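Local atomic coordinates of VlsE1 (Borreliella burgdorferi, PDB entry 1L8W), a protein that serves as a variable surface lipoprotein antigen of the Lyme disease spirochaete and probably helps it evade the host immune response by antigenic switching. Residues 208-212 / 300-304; 247-253 / 274-279. Residues are numbered along the deposited sequence.

Both contacts are helix-helix packings in the largely helical fold of VlsE1, whose sequence is rich in alanine, yet they join different pairs of helices. Contact 1 sets helix 205-216 beside the long C-terminal helix 294-333; it is nearly parallel, only partly buried, and without a hydrogen bond between the segments, its side-chain contacts all apolar. Contact 2, nearer the centre of the molecule, crosses helix 247-252 over helix 269-281 at a steeper angle; every touching residue is buried, and a hydrogen bond from an arginine to a backbone carbonyl joins the apolar packing. In sequence, contact 2 is nested inside the loop closed by contact 1. In space they adjoin: A211 CB lies 3.4 Å from I276 CD1.

Contact 1. Residues 208-212 / 300-304; sequences ASKAA and AIKGA
A close, nearly parallel helix-helix packing built mainly from alanines joins helix 205-216 to helix 294-333, the long C-terminal helix of this predominantly alpha-helical lipoprotein. Both segments are regular alpha-helix, with 3.1 Å i to i+4 bonds from A212 N to A208 O and from A304 N to A300 O. The segment axes approach to 7.9 Å and cross at +18°. The register pairs A208 with I301 (CA to CA 4.8 Å) and, one turn on, A212 with A304 (CA to CA 4.4 Å). Such a short separation is possible because the side chains between the backbones are mostly single methyl groups; A208, A211, A300 and A304 direct their CA-to-CB bonds toward the partner helix. At the first level A208 CB meets A300 CB at 3.5 Å and lies 3.7 Å from I301 N. I301, with chi1 t and chi2 p, carries CD1 to 3.9 Å from A211 CB; A211 and I301 both also touch L193. On the side of helix 294-333 turned from this contact, K302 forms salt bridges with D56 and E306. No hydrogen bond links the two segments, which meet through van der Waals contact of methyl groups with one another and with the backbone. At the last level, the A304 methyl nests against the neighbouring backbone, its CB 3.5 Å from A212 CA and 3.8 Å from A211 O.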
loop_
_atom_site.group_PDB
_atom_site.type_symbol
_atom_site.label_atom_id
_atom_site.label_comp_id
_atom_site.label_asym_id
_atom_site.label_seq_id
_atom_site.Cartn_x
_atom_site.Cartn_y
_atom_site.Cartn_z
ATOM N N ALA A 208 2.361 -17.491 -6.768
ATOM C CA ALA A 208 2.480 -16.912 -5.432
ATOM C C ALA A 208 3.940 -16.602 -5.158
ATOM O O ALA A 208 4.253 -15.675 -4.414
ATOM C CB ALA A 208 1.947 -17.878 -4.374
ATOM N N SER A 209 4.830 -17.393 -5.752
ATOM C CA SER A 209 6.263 -17.186 -5.584
ATOM C C SER A 209 6.654 -15.934 -6.372
ATOM O O SER A 209 7.514 -15.156 -5.946
ATOM C CB SER A 209 7.032 -18.410 -6.091
ATOM O OG SER A 209 8.404 -18.365 -5.734
ATOM N N LYS A 210 6.001 -15.741 -7.512
ATOM C CA LYS A 210 6.240 -14.586 -8.370
ATOM C C LYS A 210 5.848 -13.312 -7.632
ATOM O O LYS A 210 6.568 -12.308 -7.676
ATOM C CB LYS A 210 5.420 -14.708 -9.659
ATOM C CG LYS A 210 5.790 -15.920 -10.535
ATOM C CD LYS A 210 7.284 -15.937 -10.839
ATOM C CE LYS A 210 7.667 -17.068 -11.791
ATOM N NZ LYS A 210 7.226 -16.798 -13.192
ATOM N N ALA A 211 4.708 -13.367 -6.941
ATOM C CA ALA A 211 4.207 -12.222 -6.180
ATOM C C ALA A 211 5.158 -11.884 -5.048
ATOM O O ALA A 211 5.425 -10.711 -4.788
ATOM C CB ALA A 211 2.812 -12.523 -5.622
ATOM N N ALA A 212 5.663 -12.906 -4.361
ATOM C CA ALA A 212 6.603 -12.650 -3.284
ATOM C C ALA A 212 7.939 -12.128 -3.850
ATOM O O ALA A 212 8.563 -11.244 -3.267
ATOM C CB ALA A 212 6.825 -13.914 -2.476
ATOM N N ALA A 300 2.908 -18.443 0.574
ATOM C CA ALA A 300 3.671 -17.549 -0.284
ATOM C C ALA A 300 2.952 -16.242 -0.599
ATOM O O ALA A 300 3.540 -15.168 -0.510
ATOM C CB ALA A 300 4.032 -18.264 -1.577
ATOM N N ILE A 301 1.684 -16.316 -0.982
ATOM C CA ILE A 301 0.984 -15.082 -1.301
ATOM C C ILE A 301 0.728 -14.255 -0.037
ATOM O O ILE A 301 0.773 -13.028 -0.059
ATOM C CB ILE A 301 -0.354 -15.351 -2.019
ATOM C CG1 ILE A 301 -1.036 -14.015 -2.330
ATOM C CG2 ILE A 301 -1.252 -16.194 -1.148
ATOM C CD1 ILE A 301 -0.127 -13.023 -3.067
ATOM N N LYS A 302 0.463 -14.948 1.060
ATOM C CA LYS A 302 0.222 -14.310 2.348
ATOM C C LYS A 302 1.486 -13.551 2.771
ATOM O O LYS A 302 1.421 -12.412 3.231
ATOM C CB LYS A 302 -0.134 -15.393 3.374
ATOM C CG LYS A 302 -0.532 -14.905 4.740
ATOM C CD LYS A 302 -0.865 -16.081 5.659
ATOM C CE LYS A 302 -1.144 -15.622 7.097
ATOM N NZ LYS A 302 0.060 -14.990 7.730
ATOM N N GLY A 303 2.639 -14.182 2.590
ATOM C CA GLY A 303 3.887 -13.547 2.963
ATOM C C GLY A 303 4.155 -12.304 2.144
ATOM O O GLY A 303 4.690 -11.318 2.654
ATOM N N ALA A 304 3.767 -12.347 0.873
ATOM C CA ALA A 304 3.980 -11.233 -0.043
ATOM C C ALA A 304 3.105 -10.034 0.280
ATOM O O ALA A 304 3.585 -8.903 0.365
ATOM C CB ALA A 304 3.722 -11.692 -1.483
#

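Contact 2. Residues 247-253 / 274-279; sequences PIAAAIG and AAIALR
In this small-residue helix crossing, A251, R279 and P247 bury the most surface; the axes of helix 247-252 and segment 274-279 approach to 8.1 Å and cross at -51°. Backbone hydrogen bonds run from A251 N to P247 O (2.9 Å) and L278 N to A274 O (3.0 Å). P247, in the first turn, sits opposite A275 (CA to CA 4.3 Å) and directs its CA-to-CB bond toward the partner: P247 CB lies 3.5 Å from A274 CB and 3.6 Å from A275 N. One turn later A251 CB packs against both A275 O (3.5 Å) and L278 CB (3.8 Å). L278 (chi1 m, chi2 t) brings CD1 to 3.9 Å from I248 CG1. R279 starts with a sideways CA-to-CB bond (chi1 t, chi2 108°, between wells), yet its end reaches the last turn of helix 247-252, where R279 NH1 donates a 2.9 Å, nearly linear hydrogen bond to A251 O. Positive-phi G253 (phi 84°, psi -179°) ends the helix; a CB would crowd R279 NH1 and the preceding carbonyl. Around this crossing, I248 and I252 pack on helix 153-170, P247 and A274 meet helix 220-230, and I276 and A277 rest against helix 294-333.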
loop_
_atom_site.group_PDB
_atom_site.type_symbol
_atom_site.label_atom_id
_atom_site.label_comp_id
_atom_site.label_asym_id
_atom_site.label_seq_id
_atom_site.Cartn_x
_atom_site.Cartn_y
_atom_site.Cartn_z
ATOM N N PRO A 247 -1.139 0.036 -11.003
ATOM C CA PRO A 247 -1.453 -0.815 -9.848
ATOM C C PRO A 247 -2.860 -0.673 -9.230
ATOM O O PRO A 247 -3.388 -1.639 -8.658
ATOM C CB PRO A 247 -0.312 -0.510 -8.865
ATOM C CG PRO A 247 0.171 0.835 -9.264
ATOM C CD PRO A 247 0.071 0.842 -10.764
ATOM N N ILE A 248 -3.469 0.508 -9.348
ATOM C CA ILE A 248 -4.818 0.725 -8.819
ATOM C C ILE A 248 -5.839 -0.088 -9.626
ATOM O O ILE A 248 -6.693 -0.771 -9.059
ATOM C CB ILE A 248 -5.201 2.235 -8.844
ATOM C CG1 ILE A 248 -4.354 2.998 -7.817
ATOM C CG2 ILE A 248 -6.691 2.424 -8.548
ATOM C CD1 ILE A 248 -4.635 4.482 -7.774
ATOM N N ALA A 249 -5.732 -0.036 -10.947
ATOM C CA ALA A 249 -6.639 -0.779 -11.815
ATOM C C ALA A 249 -6.452 -2.286 -11.645
ATOM O O ALA A 249 -7.411 -3.066 -11.758
ATOM C CB ALA A 249 -6.397 -0.392 -13.264
ATOM N N ALA A 250 -5.214 -2.694 -11.380
ATOM C CA ALA A 250 -4.898 -4.109 -11.203
ATOM C C ALA A 250 -5.400 -4.614 -9.860
ATOM O O ALA A 250 -5.930 -5.722 -9.778
ATOM C CB ALA A 250 -3.373 -4.342 -11.328
ATOM N N ALA A 251 -5.239 -3.803 -8.816
ATOM C CA ALA A 251 -5.680 -4.173 -7.465
ATOM C C ALA A 251 -7.205 -4.351 -7.358
ATOM O O ALA A 251 -7.676 -5.305 -6.749
ATOM C CB ALA A 251 -5.196 -3.130 -6.450
ATOM N N ILE A 252 -7.978 -3.436 -7.937
ATOM C CA ILE A 252 -9.429 -3.579 -7.890
ATOM C C ILE A 252 -9.817 -4.838 -8.654
ATOM O O ILE A 252 -10.600 -5.658 -8.161
ATOM C CB ILE A 252 -10.150 -2.351 -8.497
ATOM C CG1 ILE A 252 -9.910 -1.128 -7.609
ATOM C CG2 ILE A 252 -11.652 -2.645 -8.648
ATOM C CD1 ILE A 252 -10.429 0.180 -8.171
ATOM N N GLY A 253 -9.277 -5.001 -9.861
ATOM C CA GLY A 253 -9.586 -6.194 -10.636
ATOM C C GLY A 253 -10.865 -6.193 -11.465
ATOM O O GLY A 253 -11.635 -5.222 -11.474
ATOM N N ALA A 274 3.040 -3.000 -5.845
ATOM C CA ALA A 274 2.062 -1.970 -5.499
ATOM C C ALA A 274 0.635 -2.506 -5.620
ATOM O O ALA A 274 -0.219 -2.212 -4.777
ATOM C CB ALA A 274 2.227 -0.749 -6.399
ATOM N N ALA A 275 0.377 -3.274 -6.678
ATOM C CA ALA A 275 -0.947 -3.853 -6.904
ATOM C C ALA A 275 -1.252 -4.780 -5.747
ATOM O O ALA A 275 -2.378 -4.856 -5.257
ATOM C CB ALA A 275 -0.971 -4.644 -8.221
ATOM N N ILE A 276 -0.211 -5.483 -5.329
ATOM C CA ILE A 276 -0.279 -6.428 -4.237
ATOM C C ILE A 276 -0.553 -5.738 -2.904
ATOM O O ILE A 276 -1.469 -6.133 -2.184
ATOM C CB ILE A 276 1.036 -7.251 -4.159
ATOM C CG1 ILE A 276 1.093 -8.221 -5.350
ATOM C CG2 ILE A 276 1.129 -7.986 -2.840
ATOM C CD1 ILE A 276 2.311 -9.136 -5.391
ATOM N N ALA A 277 0.216 -4.704 -2.583
ATOM C CA ALA A 277 0.025 -4.003 -1.310
ATOM C C ALA A 277 -1.339 -3.323 -1.224
ATOM O O ALA A 277 -1.975 -3.343 -0.168
ATOM C CB ALA A 277 1.136 -2.980 -1.088
ATOM N N LEU A 278 -1.784 -2.729 -2.327
ATOM C CA LEU A 278 -3.084 -2.064 -2.353
ATOM C C LEU A 278 -4.216 -3.068 -2.167
ATOM O O LEU A 278 -5.168 -2.809 -1.430
ATOM C CB LEU A 278 -3.288 -1.325 -3.674
ATOM C CG LEU A 278 -2.706 0.086 -3.780
ATOM C CD1 LEU A 278 -2.690 0.521 -5.230
ATOM C CD2 LEU A 278 -3.528 1.050 -2.927
ATOM N N ARG A 279 -4.103 -4.216 -2.830
ATOM C CA ARG A 279 -5.122 -5.249 -2.747
ATOM C C ARG A 279 -5.200 -5.801 -1.330
ATOM O O ARG A 279 -6.289 -5.978 -0.784
ATOM C CB ARG A 279 -4.800 -6.367 -3.731
ATOM C CG ARG A 279 -5.756 -7.531 -3.700
ATOM C CD ARG A 279 -6.611 -7.516 -4.932
ATOM N NE ARG A 279 -7.009 -8.850 -5.324
ATOM C CZ ARG A 279 -7.837 -9.113 -6.327
ATOM N NH1 ARG A 279 -8.366 -8.122 -7.036
ATOM N NH2 ARG A 279 -8.112 -10.369 -6.637
#